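Local coordinates for Aureochrome1-like protein (Ochromonas danica, PDB 6I20) that binds flavin mononucleotide in a LOV-type PAS domain and probably senses blue light, as aureochrome photoreceptors do, at residues N17-D22 and N28-A33; L83-K88 and F93-F98; I99-D104 and V110-V115. One frame throughout, in Å; residues are numbered along the deposited sequence.

The three contacts are the three hairpins of one antiparallel PAS sheet, and all reach the flavin mononucleotide. Contact 1 lies at one margin of the sheet and contact 2 at the other, their centres about 15 Å apart. Contact 3 adjoins contact 1, with centres about 9 Å apart: strand 18-21 runs beside strand 109-119, and S21 N meets Y112 O at 2.9 Å. Contacts 2 and 3 share strand 92-103, yet their centres are about 19 Å apart; F98 O and V115 N join them at 2.8 Å. Contact 2 bonds the pyrimidine end of the flavin and packs L97 on the ring system, whereas contacts 1 and 3 pack mainly on its dimethylbenzene end.

Contact 1: residues N17-D22 and N28-A33. With FMN (flavin mononucleotide), chain E.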
loop_
_atom_site.group_PDB
_atom_site.type_symbol
_atom_site.label_atom_id
_atom_site.label_comp_id
_atom_site.label_asym_id
_atom_site.label_seq_id
_atom_site.Cartn_x
_atom_site.Cartn_y
_atom_site.Cartn_z
ATOM N N ASN A 17 -6.968 -3.524 -5.787
ATOM C CA ASN A 17 -5.600 -3.904 -5.357
ATOM C C ASN A 17 -5.377 -3.279 -3.993
ATOM O O ASN A 17 -5.334 -2.071 -3.867
ATOM C CB ASN A 17 -4.519 -3.326 -6.295
ATOM C CG ASN A 17 -4.763 -3.651 -7.731
ATOM O OD1 ASN A 17 -5.315 -4.700 -8.056
ATOM N ND2 ASN A 17 -4.364 -2.746 -8.611
ATOM N N PHE A 18 -5.207 -4.085 -2.957
ATOM C CA PHE A 18 -4.975 -3.534 -1.656
ATOM C C PHE A 18 -4.342 -4.574 -0.756
ATOM O O PHE A 18 -4.408 -5.782 -1.020
ATOM C CB PHE A 18 -6.289 -2.985 -1.039
ATOM C CG PHE A 18 -7.296 -4.055 -0.693
ATOM C CD1 PHE A 18 -8.175 -4.522 -1.670
ATOM C CD2 PHE A 18 -7.322 -4.654 0.576
ATOM C CE1 PHE A 18 -9.092 -5.530 -1.381
ATOM C CE2 PHE A 18 -8.237 -5.672 0.854
ATOM C CZ PHE A 18 -9.091 -6.124 -0.140
ATOM N N VAL A 19 -3.774 -4.048 0.340
ATOM C CA VAL A 19 -3.265 -4.841 1.442
ATOM C C VAL A 19 -3.694 -4.221 2.757
ATOM O O VAL A 19 -4.042 -3.039 2.817
ATOM C CB VAL A 19 -1.716 -4.962 1.448
ATOM C CG1 VAL A 19 -1.231 -5.631 0.179
ATOM C CG2 VAL A 19 -1.058 -3.643 1.648
ATOM N N ILE A 20 -3.690 -5.042 3.795
ATOM C CA ILE A 20 -3.919 -4.626 5.177
ATOM C C ILE A 20 -2.662 -4.992 5.970
ATOM O O ILE A 20 -2.192 -6.140 5.856
ATOM C CB ILE A 20 -5.133 -5.378 5.787
ATOM C CG1 ILE A 20 -6.350 -5.265 4.858
ATOM C CG2 ILE A 20 -5.430 -4.828 7.162
ATOM C CD1 ILE A 20 -6.792 -3.841 4.626
ATOM N N SER A 21 -2.141 -4.049 6.768
ATOM C CA SER A 21 -0.988 -4.326 7.624
ATOM C C SER A 21 -1.402 -4.257 9.084
ATOM O O SER A 21 -2.483 -3.732 9.416
ATOM C CB SER A 21 0.158 -3.337 7.387
ATOM O OG SER A 21 -0.108 -2.072 8.007
ATOM N N ASP A 22 -0.574 -4.790 9.958
ATOM C CA ASP A 22 -0.809 -4.788 11.400
ATOM C C ASP A 22 0.380 -4.191 12.140
ATOM O O ASP A 22 1.405 -4.855 12.293
ATOM C CB ASP A 22 -1.100 -6.205 11.910
ATOM C CG ASP A 22 -1.499 -6.255 13.395
ATOM O OD1 ASP A 22 -1.238 -5.305 14.153
ATOM O OD2 ASP A 22 -2.091 -7.281 13.810
ATOM N N ASN A 28 5.367 -3.982 11.044
ATOM C CA ASN A 28 4.116 -3.608 10.394
ATOM C C ASN A 28 3.850 -4.373 9.098
ATOM O O ASN A 28 3.653 -3.772 8.007
ATOM C CB ASN A 28 4.117 -2.085 10.133
ATOM C CG ASN A 28 2.775 -1.535 9.700
ATOM O OD1 ASN A 28 1.716 -2.086 10.016
ATOM N ND2 ASN A 28 2.822 -0.447 8.962
ATOM N N PRO A 29 3.816 -5.710 9.201
ATOM C CA PRO A 29 3.686 -6.526 8.008
ATOM C C PRO A 29 2.261 -6.646 7.479
ATOM O O PRO A 29 1.275 -6.417 8.204
ATOM C CB PRO A 29 4.139 -7.872 8.493
ATOM C CG PRO A 29 3.648 -7.926 9.898
ATOM C CD PRO A 29 3.915 -6.537 10.398
ATOM N N ILE A 30 2.185 -7.093 6.252
ATOM C CA ILE A 30 0.935 -7.406 5.582
ATOM C C ILE A 30 0.292 -8.625 6.262
ATOM O O ILE A 30 0.929 -9.672 6.441
ATOM C CB ILE A 30 1.164 -7.707 4.106
ATOM C CG1 ILE A 30 1.725 -6.524 3.348
ATOM C CG2 ILE A 30 -0.096 -8.224 3.428
ATOM C CD1 ILE A 30 2.302 -6.948 1.993
ATOM N N VAL A 31 -1.002 -8.489 6.605
ATOM C CA VAL A 31 -1.815 -9.573 7.166
ATOM C C VAL A 31 -2.957 -9.987 6.200
ATOM O O VAL A 31 -3.607 -11.014 6.460
ATOM C CB VAL A 31 -2.386 -9.288 8.575
ATOM C CG1 VAL A 31 -1.267 -9.213 9.603
ATOM C CG2 VAL A 31 -3.248 -8.034 8.563
ATOM N N TYR A 32 -3.173 -9.253 5.110
ATOM C CA TYR A 32 -4.165 -9.621 4.115
ATOM C C TYR A 32 -3.719 -8.946 2.814
ATOM O O TYR A 32 -3.347 -7.751 2.826
ATOM C CB TYR A 32 -5.579 -9.100 4.499
ATOM C CG TYR A 32 -6.631 -9.598 3.556
ATOM C CD1 TYR A 32 -6.920 -8.905 2.383
ATOM C CD2 TYR A 32 -7.311 -10.800 3.820
ATOM C CE1 TYR A 32 -7.857 -9.408 1.457
ATOM C CE2 TYR A 32 -8.245 -11.299 2.936
ATOM C CZ TYR A 32 -8.497 -10.608 1.756
ATOM O OH TYR A 32 -9.443 -11.134 0.877
ATOM N N ALA A 33 -3.787 -9.665 1.696
ATOM C CA ALA A 33 -3.478 -9.073 0.380
ATOM C C ALA A 33 -4.503 -9.531 -0.606
ATOM O O ALA A 33 -4.843 -10.713 -0.658
ATOM C CB ALA A 33 -2.088 -9.482 -0.101
HETATM N N1 FMN E . 5.261 0.981 -0.094
HETATM C C2 FMN E . 5.346 0.816 -1.431
HETATM O O2 FMN E . 6.408 1.155 -2.002
HETATM N N3 FMN E . 4.349 0.284 -2.181
HETATM C C4 FMN E . 3.159 -0.103 -1.629
HETATM O O4 FMN E . 2.231 -0.527 -2.369
HETATM C C4A FMN E . 3.029 0.017 -0.217
HETATM N N5 FMN E . 1.870 -0.376 0.401
HETATM C C5A FMN E . 1.763 -0.159 1.735
HETATM C C6 FMN E . 0.578 -0.528 2.408
HETATM C C7 FMN E . 0.418 -0.335 3.741
HETATM C C7M FMN E . -0.906 -0.719 4.439
HETATM C C8 FMN E . 1.469 0.255 4.524
HETATM C C8M FMN E . 1.300 0.488 5.990
HETATM C C9 FMN E . 2.634 0.620 3.894
HETATM C C9A FMN E . 2.812 0.458 2.527
HETATM N N10 FMN E . 4.039 0.778 1.891
HETATM C C10 FMN E . 4.120 0.623 0.538
HETATM C "C1'" FMN E . 5.097 1.486 2.603
HETATM C "C2'" FMN E . 6.141 0.609 3.300
HETATM O "O2'" FMN E . 5.484 -0.558 3.816
HETATM C "C3'" FMN E . 6.762 1.385 4.452
HETATM O "O3'" FMN E . 5.763 1.879 5.359
HETATM C "C4'" FMN E . 7.647 2.538 4.036
HETATM O "O4'" FMN E . 8.617 2.038 3.099
HETATM C "C5'" FMN E . 8.413 3.121 5.272
HETATM O "O5'" FMN E . 8.820 2.039 6.175
HETATM P P FMN E . 10.094 2.324 7.120
HETATM O O1P FMN E . 10.350 1.069 7.859
HETATM O O2P FMN E . 11.197 2.711 6.225
HETATM O O3P FMN E . 9.629 3.476 8.001
#
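V19 and I20 pair with A33 and Y32 in an antiparallel beta hairpin, strands 18-21 and 30-33, at one margin of the PAS sheet. A classic beta bulge shifts the register: V31 and Y32 both face I20. Among the backbone bonds, I20 N donates to Y32 O (2.9 Å), while I20 O takes V31 N at 2.7 Å in a nearly straight bond (167° at the hydrogen) and Y32 N in a weak, longer one. Beyond the bulge, D22 N bonds to P29 O at 3.0 Å. CA-H...O contacts, such as V19 CA to Y32 O, supplement these bonds.

The apolar groups divide by face. On the face of I20 and Y32, I20 CG1 lies 3.9 Å from Y32 CB in one of two conformers of I20. The F18 and Y32 rings are almost parallel (planes 14° apart) but displaced until they hardly overlap, with F18 CE2 3.8 Å from Y32 CE1. V8 of helix 6-13 packs on both F18 and I20. On the flavin-facing side, V19 CG1 rests against A33 CB and its other methyl, CG2, reaches FMN C6 at 3.6 Å.

The polar side chains meet near the turn. With S21 OG held between its backbone N and carbonyl carbon (chi1 77°), the hydroxyl donates to N28 OD1 at 2.7 Å, from above the amide plane. ND2 of N28 lies 3.5 Å from the flavin methyl C8M.

Contact 2: residues L83-K88 and F93-F98; sequences LLNYRK and FWNQLF. With FMN (flavin mononucleotide), chain E.
N85 CB lies over one face of the F93 ring, 3.6 Å from F93 CZ. The R87 guanidinium takes F93 CD1 over the centre of one face (R87 CZ to F93 CD1, 4.0 Å), its plane turned 39° from the ring; its NH1 is bonded to S91 OG. Over one face of the W94 indole, L84 CD1 makes a CH-pi contact with the five-membered ring, 3.7 Å from W94 CE2.

The amides of N85 and N95 stand 72° apart. N95 CG lies anti to its backbone N (chi1 179°), which brings ND2 to N85 OD1 at 2.9 Å; the N-H points along the N95 amide plane but arrives above that of N85. These residues belong to the beta hairpin of strands 79-86 and 92-103, at the sheet margin of this LOV-type PAS fold. Paired backbone bonds join L83 with N95 and N85 with F93.

N85 OD1 also accepts the N-H of FMN N3 (2.9 Å), and N85 ND2 donates both to FMN O2 (3.0 Å) and to L84 O, fixing which way round the amide sits. N95 ND2 adds a weak bond to FMN O4. L97 comes over the flavin face, with CD2 3.5 Å from FMN C4A.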
loop_
_atom_site.group_PDB
_atom_site.type_symbol
_atom_site.label_atom_id
_atom_site.label_comp_id
_atom_site.label_asym_id
_atom_site.label_seq_id
_atom_site.Cartn_x
_atom_site.Cartn_y
_atom_site.Cartn_z
ATOM N N LEU A 83 4.767 6.724 -6.499
ATOM C CA LEU A 83 6.172 6.279 -6.458
ATOM C C LEU A 83 6.380 5.085 -7.349
ATOM O O LEU A 83 5.464 4.344 -7.673
ATOM C CB LEU A 83 6.623 6.023 -5.020
ATOM C CG LEU A 83 6.308 4.685 -4.369
ATOM C CD1 LEU A 83 6.926 4.617 -2.964
ATOM C CD2 LEU A 83 4.818 4.394 -4.247
ATOM N N LEU A 84 7.656 4.891 -7.724
ATOM C CA LEU A 84 8.020 3.773 -8.576
ATOM C C LEU A 84 8.155 2.502 -7.756
ATOM O O LEU A 84 8.829 2.501 -6.725
ATOM C CB LEU A 84 9.328 4.096 -9.293
ATOM C CG LEU A 84 9.639 3.172 -10.474
ATOM C CD1 LEU A 84 8.753 3.483 -11.677
ATOM C CD2 LEU A 84 11.120 3.257 -10.861
ATOM N N ASN A 85 7.507 1.447 -8.214
ATOM C CA ASN A 85 7.587 0.153 -7.556
ATOM C C ASN A 85 8.018 -0.900 -8.587
ATOM O O ASN A 85 8.042 -0.678 -9.792
ATOM C CB ASN A 85 6.239 -0.253 -6.944
ATOM C CG ASN A 85 5.953 0.314 -5.573
ATOM O OD1 ASN A 85 4.850 0.007 -5.053
ATOM N ND2 ASN A 85 6.868 1.022 -4.920
ATOM N N TYR A 86 8.414 -2.041 -8.033
ATOM C CA TYR A 86 9.038 -3.148 -8.758
ATOM C C TYR A 86 8.229 -4.431 -8.544
ATOM O O TYR A 86 7.886 -4.787 -7.400
ATOM C CB TYR A 86 10.456 -3.409 -8.223
ATOM C CG TYR A 86 11.452 -2.329 -8.582
ATOM C CD1 TYR A 86 11.433 -1.096 -7.946
ATOM C CD2 TYR A 86 12.434 -2.553 -9.542
ATOM C CE1 TYR A 86 12.332 -0.107 -8.265
ATOM C CE2 TYR A 86 13.358 -1.570 -9.843
ATOM C CZ TYR A 86 13.282 -0.333 -9.207
ATOM O OH TYR A 86 14.152 0.730 -9.497
ATOM N N ARG A 87 7.952 -5.134 -9.642
ATOM C CA ARG A 87 7.313 -6.447 -9.576
ATOM C C ARG A 87 8.364 -7.502 -9.239
ATOM O O ARG A 87 9.577 -7.251 -9.280
ATOM C CB ARG A 87 6.666 -6.788 -10.912
ATOM C CG ARG A 87 5.603 -5.782 -11.331
ATOM C CD ARG A 87 4.768 -6.335 -12.474
ATOM N NE ARG A 87 3.739 -5.396 -12.933
ATOM C CZ ARG A 87 3.969 -4.375 -13.753
ATOM N NH1 ARG A 87 5.202 -4.147 -14.216
ATOM N NH2 ARG A 87 2.976 -3.580 -14.122
ATOM N N LYS A 88 7.900 -8.724 -8.967
ATOM C CA LYS A 88 8.788 -9.843 -8.645
ATOM C C LYS A 88 9.783 -10.039 -9.777
ATOM O O LYS A 88 10.942 -10.374 -9.503
ATOM C CB LYS A 88 7.966 -11.127 -8.375
ATOM C CG LYS A 88 8.828 -12.289 -7.890
ATOM C CD LYS A 88 8.074 -13.432 -7.239
ATOM C CE LYS A 88 7.255 -14.202 -8.233
ATOM N NZ LYS A 88 6.613 -15.389 -7.596
ATOM N N PHE A 93 6.657 -0.134 -12.302
ATOM C CA PHE A 93 5.396 0.543 -12.562
ATOM C C PHE A 93 5.283 1.703 -11.611
ATOM O O PHE A 93 5.833 1.672 -10.518
ATOM C CB PHE A 93 4.205 -0.411 -12.429
ATOM C CG PHE A 93 3.972 -0.967 -11.056
ATOM C CD1 PHE A 93 4.680 -2.079 -10.614
ATOM C CD2 PHE A 93 3.040 -0.409 -10.183
ATOM C CE1 PHE A 93 4.476 -2.628 -9.353
ATOM C CE2 PHE A 93 2.828 -0.963 -8.927
ATOM C CZ PHE A 93 3.542 -2.063 -8.508
ATOM N N TRP A 94 4.517 2.710 -12.024
ATOM C CA TRP A 94 4.186 3.824 -11.126
ATOM C C TRP A 94 2.941 3.459 -10.334
ATOM O O TRP A 94 1.943 3.021 -10.914
ATOM C CB TRP A 94 3.975 5.119 -11.905
ATOM C CG TRP A 94 5.251 5.669 -12.443
ATOM C CD1 TRP A 94 5.794 5.454 -13.681
ATOM C CD2 TRP A 94 6.189 6.453 -11.723
ATOM N NE1 TRP A 94 7.000 6.102 -13.783
ATOM C CE2 TRP A 94 7.270 6.721 -12.597
ATOM C CE3 TRP A 94 6.227 6.962 -10.429
ATOM C CZ2 TRP A 94 8.348 7.495 -12.211
ATOM C CZ3 TRP A 94 7.256 7.757 -10.062
ATOM C CH2 TRP A 94 8.309 8.021 -10.948
ATOM N N ASN A 95 3.013 3.663 -9.030
ATOM C CA ASN A 95 1.966 3.280 -8.086
ATOM C C ASN A 95 1.460 4.561 -7.429
ATOM O O ASN A 95 2.187 5.233 -6.709
ATOM C CB ASN A 95 2.593 2.343 -7.041
ATOM C CG ASN A 95 1.652 1.853 -5.966
ATOM O OD1 ASN A 95 0.470 2.211 -5.941
ATOM N ND2 ASN A 95 2.161 0.992 -5.084
ATOM N N GLN A 96 0.165 4.887 -7.654
ATOM C CA GLN A 96 -0.522 5.883 -6.824
ATOM C C GLN A 96 -1.068 5.147 -5.639
ATOM O O GLN A 96 -1.996 4.305 -5.769
ATOM C CB GLN A 96 -1.625 6.605 -7.602
ATOM C CG GLN A 96 -2.298 7.653 -6.745
ATOM C CD GLN A 96 -3.366 8.392 -7.516
ATOM O OE1 GLN A 96 -3.054 9.050 -8.453
ATOM N NE2 GLN A 96 -4.616 8.244 -7.117
ATOM N N LEU A 97 -0.409 5.356 -4.489
ATOM C CA LEU A 97 -0.603 4.606 -3.278
ATOM C C LEU A 97 -1.352 5.446 -2.261
ATOM O O LEU A 97 -0.959 6.548 -1.964
ATOM C CB LEU A 97 0.785 4.251 -2.706
ATOM C CG LEU A 97 0.816 3.593 -1.356
ATOM C CD1 LEU A 97 0.113 2.237 -1.330
ATOM C CD2 LEU A 97 2.275 3.417 -0.904
ATOM N N PHE A 98 -2.432 4.874 -1.732
ATOM C CA PHE A 98 -3.227 5.488 -0.651
ATOM C C PHE A 98 -3.054 4.652 0.603
ATOM O O PHE A 98 -3.252 3.434 0.547
ATOM C CB PHE A 98 -4.712 5.413 -1.066
ATOM C CG PHE A 98 -5.701 5.703 0.046
ATOM C CD1 PHE A 98 -5.649 6.893 0.738
ATOM C CD2 PHE A 98 -6.675 4.791 0.374
ATOM C CE1 PHE A 98 -6.598 7.166 1.731
ATOM C CE2 PHE A 98 -7.610 5.073 1.344
ATOM C CZ PHE A 98 -7.552 6.234 2.038
HETATM N N1 FMN E . 5.261 0.981 -0.094
HETATM C C2 FMN E . 5.346 0.816 -1.431
HETATM O O2 FMN E . 6.408 1.155 -2.002
HETATM N N3 FMN E . 4.349 0.284 -2.181
HETATM C C4 FMN E . 3.159 -0.103 -1.629
HETATM O O4 FMN E . 2.231 -0.527 -2.369
HETATM C C4A FMN E . 3.029 0.017 -0.217
HETATM N N5 FMN E . 1.870 -0.376 0.401
HETATM C C5A FMN E . 1.763 -0.159 1.735
HETATM C C6 FMN E . 0.578 -0.528 2.408
HETATM C C7 FMN E . 0.418 -0.335 3.741
HETATM C C7M FMN E . -0.906 -0.719 4.439
HETATM C C8 FMN E . 1.469 0.255 4.524
HETATM C C8M FMN E . 1.300 0.488 5.990
HETATM C C9 FMN E . 2.634 0.620 3.894
HETATM C C9A FMN E . 2.812 0.458 2.527
HETATM N N10 FMN E . 4.039 0.778 1.891
HETATM C C10 FMN E . 4.120 0.623 0.538
HETATM C "C1'" FMN E . 5.097 1.486 2.603
HETATM C "C2'" FMN E . 6.141 0.609 3.300
HETATM O "O2'" FMN E . 5.484 -0.558 3.816
HETATM C "C3'" FMN E . 6.762 1.385 4.452
HETATM O "O3'" FMN E . 5.763 1.879 5.359
HETATM C "C4'" FMN E . 7.647 2.538 4.036
HETATM O "O4'" FMN E . 8.617 2.038 3.099
HETATM C "C5'" FMN E . 8.413 3.121 5.272
HETATM O "O5'" FMN E . 8.820 2.039 6.175
HETATM P P FMN E . 10.094 2.324 7.120
HETATM O O1P FMN E . 10.350 1.069 7.859
HETATM O O2P FMN E . 11.197 2.711 6.225
HETATM O O3P FMN E . 9.629 3.476 8.001
#

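Contact 3: residues I99-D104 and V110-V115; sequences IAALRD and VNYLGV. With FMN (flavin mononucleotide), chain E.
I99-D104 and V110-V115 form the hairpin of strands 92-103 and 109-119 in the PAS sheet, where it meets the dimethylbenzene end of the flavin. I99 pairs with G114 and A101 with Y112 as non-hydrogen-bonded pairs; A100 with L113 and L102 with N111 alternate as hydrogen-bonded ones. A100 N donates to L113 O, and L113 N returns a bond to A100 O at 2.8 Å (172° at the hydrogen). Near the turn a classic beta bulge sets V110 and N111 against L102: L102 O takes V110 N at 2.9 Å and N111 N in a weak, longer bond, while L102 N donates to N111 O.

On the flavin-facing side, in one of its two conformers I99 carries CD1 over the flavin, 3.6 Å from FMN C9. G114 has no side chain, and the methyl C7M comes within 3.5 Å of its N. Y112 CB lies 3.8 Å from that same methyl. The Y112 ring lies against the neighbouring strand: A100 O sits at its edge, near its plane, 3.8 Å from Y112 CD1, and A101 CB packs near Y112 CE1. On the other face L102 CD1 packs on N111 CB and L113 CB. D104 CB and V110 CG2 touch at 3.8 Å, side chains crossed at about a right angle, while D104 OD1 accepts the N-H groups of E106 and N108 in the turn.

V69 and L73 of helix 63-75 pack on I99, and L7 and L11 of helix 6-13 on L113. N111 ND2 bonds to S21 O and its OD1 to Y5 OH, tying strand 109-119 to strand 18-21 and to the N-terminal segment.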
loop_
_atom_site.group_PDB
_atom_site.type_symbol
_atom_site.label_atom_id
_atom_site.label_comp_id
_atom_site.label_asym_id
_atom_site.label_seq_id
_atom_site.Cartn_x
_atom_site.Cartn_y
_atom_site.Cartn_z
ATOM N N ILE A 99 -2.718 5.298 1.720
ATOM C CA ILE A 99 -2.612 4.578 2.991
ATOM C C ILE A 99 -3.460 5.300 4.019
ATOM O O ILE A 99 -3.439 6.525 4.132
ATOM C CB ILE A 99 -1.143 4.407 3.469
ATOM C CG1 ILE A 99 -0.334 3.694 2.396
ATOM C CG2 ILE A 99 -1.061 3.611 4.765
ATOM C CD1 ILE A 99 1.177 3.708 2.660
ATOM N N ALA A 100 -4.246 4.506 4.737
ATOM C CA ALA A 100 -5.166 5.038 5.747
ATOM C C ALA A 100 -5.211 4.139 6.973
ATOM O O ALA A 100 -5.125 2.927 6.884
ATOM C CB ALA A 100 -6.573 5.145 5.192
ATOM N N ALA A 101 -5.389 4.778 8.122
ATOM C CA ALA A 101 -5.648 4.055 9.353
ATOM C C ALA A 101 -7.057 3.472 9.370
ATOM O O ALA A 101 -8.019 4.146 8.979
ATOM C CB ALA A 101 -5.469 4.956 10.541
ATOM N N LEU A 102 -7.165 2.245 9.847
ATOM C CA LEU A 102 -8.431 1.584 10.181
ATOM C C LEU A 102 -8.537 1.566 11.689
ATOM O O LEU A 102 -7.694 0.983 12.374
ATOM C CB LEU A 102 -8.466 0.191 9.582
ATOM C CG LEU A 102 -8.345 0.090 8.059
ATOM C CD1 LEU A 102 -8.143 -1.343 7.621
ATOM C CD2 LEU A 102 -9.524 0.675 7.379
ATOM N N ARG A 103 -9.565 2.192 12.236
ATOM C CA ARG A 103 -9.681 2.463 13.643
ATOM C C ARG A 103 -10.789 1.674 14.302
ATOM O O ARG A 103 -11.805 1.312 13.646
ATOM C CB ARG A 103 -9.940 3.952 13.895
ATOM C CG ARG A 103 -8.847 4.856 13.422
ATOM C CD ARG A 103 -9.161 6.320 13.629
ATOM N NE ARG A 103 -8.090 7.102 13.030
ATOM C CZ ARG A 103 -6.955 7.459 13.632
ATOM N NH1 ARG A 103 -6.719 7.195 14.908
ATOM N NH2 ARG A 103 -6.028 8.128 12.941
ATOM N N ASP A 104 -10.628 1.438 15.590
ATOM C CA ASP A 104 -11.701 0.872 16.425
ATOM C C ASP A 104 -12.651 1.985 16.938
ATOM O O ASP A 104 -12.481 3.172 16.657
ATOM C CB ASP A 104 -11.116 -0.020 17.515
ATOM C CG ASP A 104 -10.425 0.743 18.628
ATOM O OD1 ASP A 104 -10.552 1.966 18.784
ATOM O OD2 ASP A 104 -9.726 0.041 19.435
ATOM N N VAL A 110 -5.962 0.131 14.508
ATOM C CA VAL A 110 -5.885 -1.316 14.624
ATOM C C VAL A 110 -5.128 -1.879 13.436
ATOM O O VAL A 110 -4.330 -2.827 13.576
ATOM C CB VAL A 110 -7.292 -1.959 14.748
ATOM C CG1 VAL A 110 -7.199 -3.467 14.888
ATOM C CG2 VAL A 110 -7.987 -1.429 15.985
ATOM N N ASN A 111 -5.348 -1.355 12.259
ATOM C CA ASN A 111 -4.702 -1.830 11.040
ATOM C C ASN A 111 -4.456 -0.638 10.129
ATOM O O ASN A 111 -5.059 0.438 10.314
ATOM C CB ASN A 111 -5.561 -2.865 10.280
ATOM C CG ASN A 111 -5.692 -4.192 10.998
ATOM O OD1 ASN A 111 -6.759 -4.511 11.558
ATOM N ND2 ASN A 111 -4.637 -5.012 10.975
ATOM N N TYR A 112 -3.604 -0.819 9.110
ATOM C CA TYR A 112 -3.546 0.127 8.012
ATOM C C TYR A 112 -4.012 -0.517 6.725
ATOM O O TYR A 112 -3.774 -1.710 6.492
ATOM C CB TYR A 112 -2.114 0.648 7.793
ATOM C CG TYR A 112 -1.623 1.492 8.930
ATOM C CD1 TYR A 112 -1.997 2.812 9.056
ATOM C CD2 TYR A 112 -0.745 0.990 9.869
ATOM C CE1 TYR A 112 -1.560 3.580 10.117
ATOM C CE2 TYR A 112 -0.301 1.766 10.925
ATOM C CZ TYR A 112 -0.712 3.050 11.067
ATOM O OH TYR A 112 -0.258 3.804 12.141
ATOM N N LEU A 113 -4.701 0.286 5.913
ATOM C CA LEU A 113 -5.126 -0.090 4.594
ATOM C C LEU A 113 -4.218 0.590 3.593
ATOM O O LEU A 113 -3.977 1.789 3.710
ATOM C CB LEU A 113 -6.569 0.405 4.371
ATOM C CG LEU A 113 -7.140 0.272 2.967
ATOM C CD1 LEU A 113 -7.253 -1.179 2.580
ATOM C CD2 LEU A 113 -8.491 0.979 2.895
ATOM N N GLY A 114 -3.768 -0.160 2.585
ATOM C CA GLY A 114 -3.034 0.442 1.481
ATOM C C GLY A 114 -3.658 0.011 0.181
ATOM O O GLY A 114 -3.902 -1.176 -0.032
ATOM N N VAL A 115 -3.993 0.977 -0.662
ATOM C CA VAL A 115 -4.622 0.717 -1.949
ATOM C C VAL A 115 -3.701 1.190 -3.056
ATOM O O VAL A 115 -3.299 2.362 -3.060
ATOM C CB VAL A 115 -6.002 1.433 -2.052
ATOM C CG1 VAL A 115 -6.631 1.190 -3.431
ATOM C CG2 VAL A 115 -6.929 1.020 -0.896
HETATM N N1 FMN E . 5.261 0.981 -0.094
HETATM C C2 FMN E . 5.346 0.816 -1.431
HETATM O O2 FMN E . 6.408 1.155 -2.002
HETATM N N3 FMN E . 4.349 0.284 -2.181
HETATM C C4 FMN E . 3.159 -0.103 -1.629
HETATM O O4 FMN E . 2.231 -0.527 -2.369
HETATM C C4A FMN E . 3.029 0.017 -0.217
HETATM N N5 FMN E . 1.870 -0.376 0.401
HETATM C C5A FMN E . 1.763 -0.159 1.735
HETATM C C6 FMN E . 0.578 -0.528 2.408
HETATM C C7 FMN E . 0.418 -0.335 3.741
HETATM C C7M FMN E . -0.906 -0.719 4.439
HETATM C C8 FMN E . 1.469 0.255 4.524
HETATM C C8M FMN E . 1.300 0.488 5.990
HETATM C C9 FMN E . 2.634 0.620 3.894
HETATM C C9A FMN E . 2.812 0.458 2.527
HETATM N N10 FMN E . 4.039 0.778 1.891
HETATM C C10 FMN E . 4.120 0.623 0.538
HETATM C "C1'" FMN E . 5.097 1.486 2.603
HETATM C "C2'" FMN E . 6.141 0.609 3.300
HETATM O "O2'" FMN E . 5.484 -0.558 3.816
HETATM C "C3'" FMN E . 6.762 1.385 4.452
HETATM O "O3'" FMN E . 5.763 1.879 5.359
HETATM C "C4'" FMN E . 7.647 2.538 4.036
HETATM O "O4'" FMN E . 8.617 2.038 3.099
HETATM C "C5'" FMN E . 8.413 3.121 5.272
HETATM O "O5'" FMN E . 8.820 2.039 6.175
HETATM P P FMN E . 10.094 2.324 7.120
HETATM O O1P FMN E . 10.350 1.069 7.859
HETATM O O2P FMN E . 11.197 2.711 6.225
HETATM O O3P FMN E . 9.629 3.476 8.001
#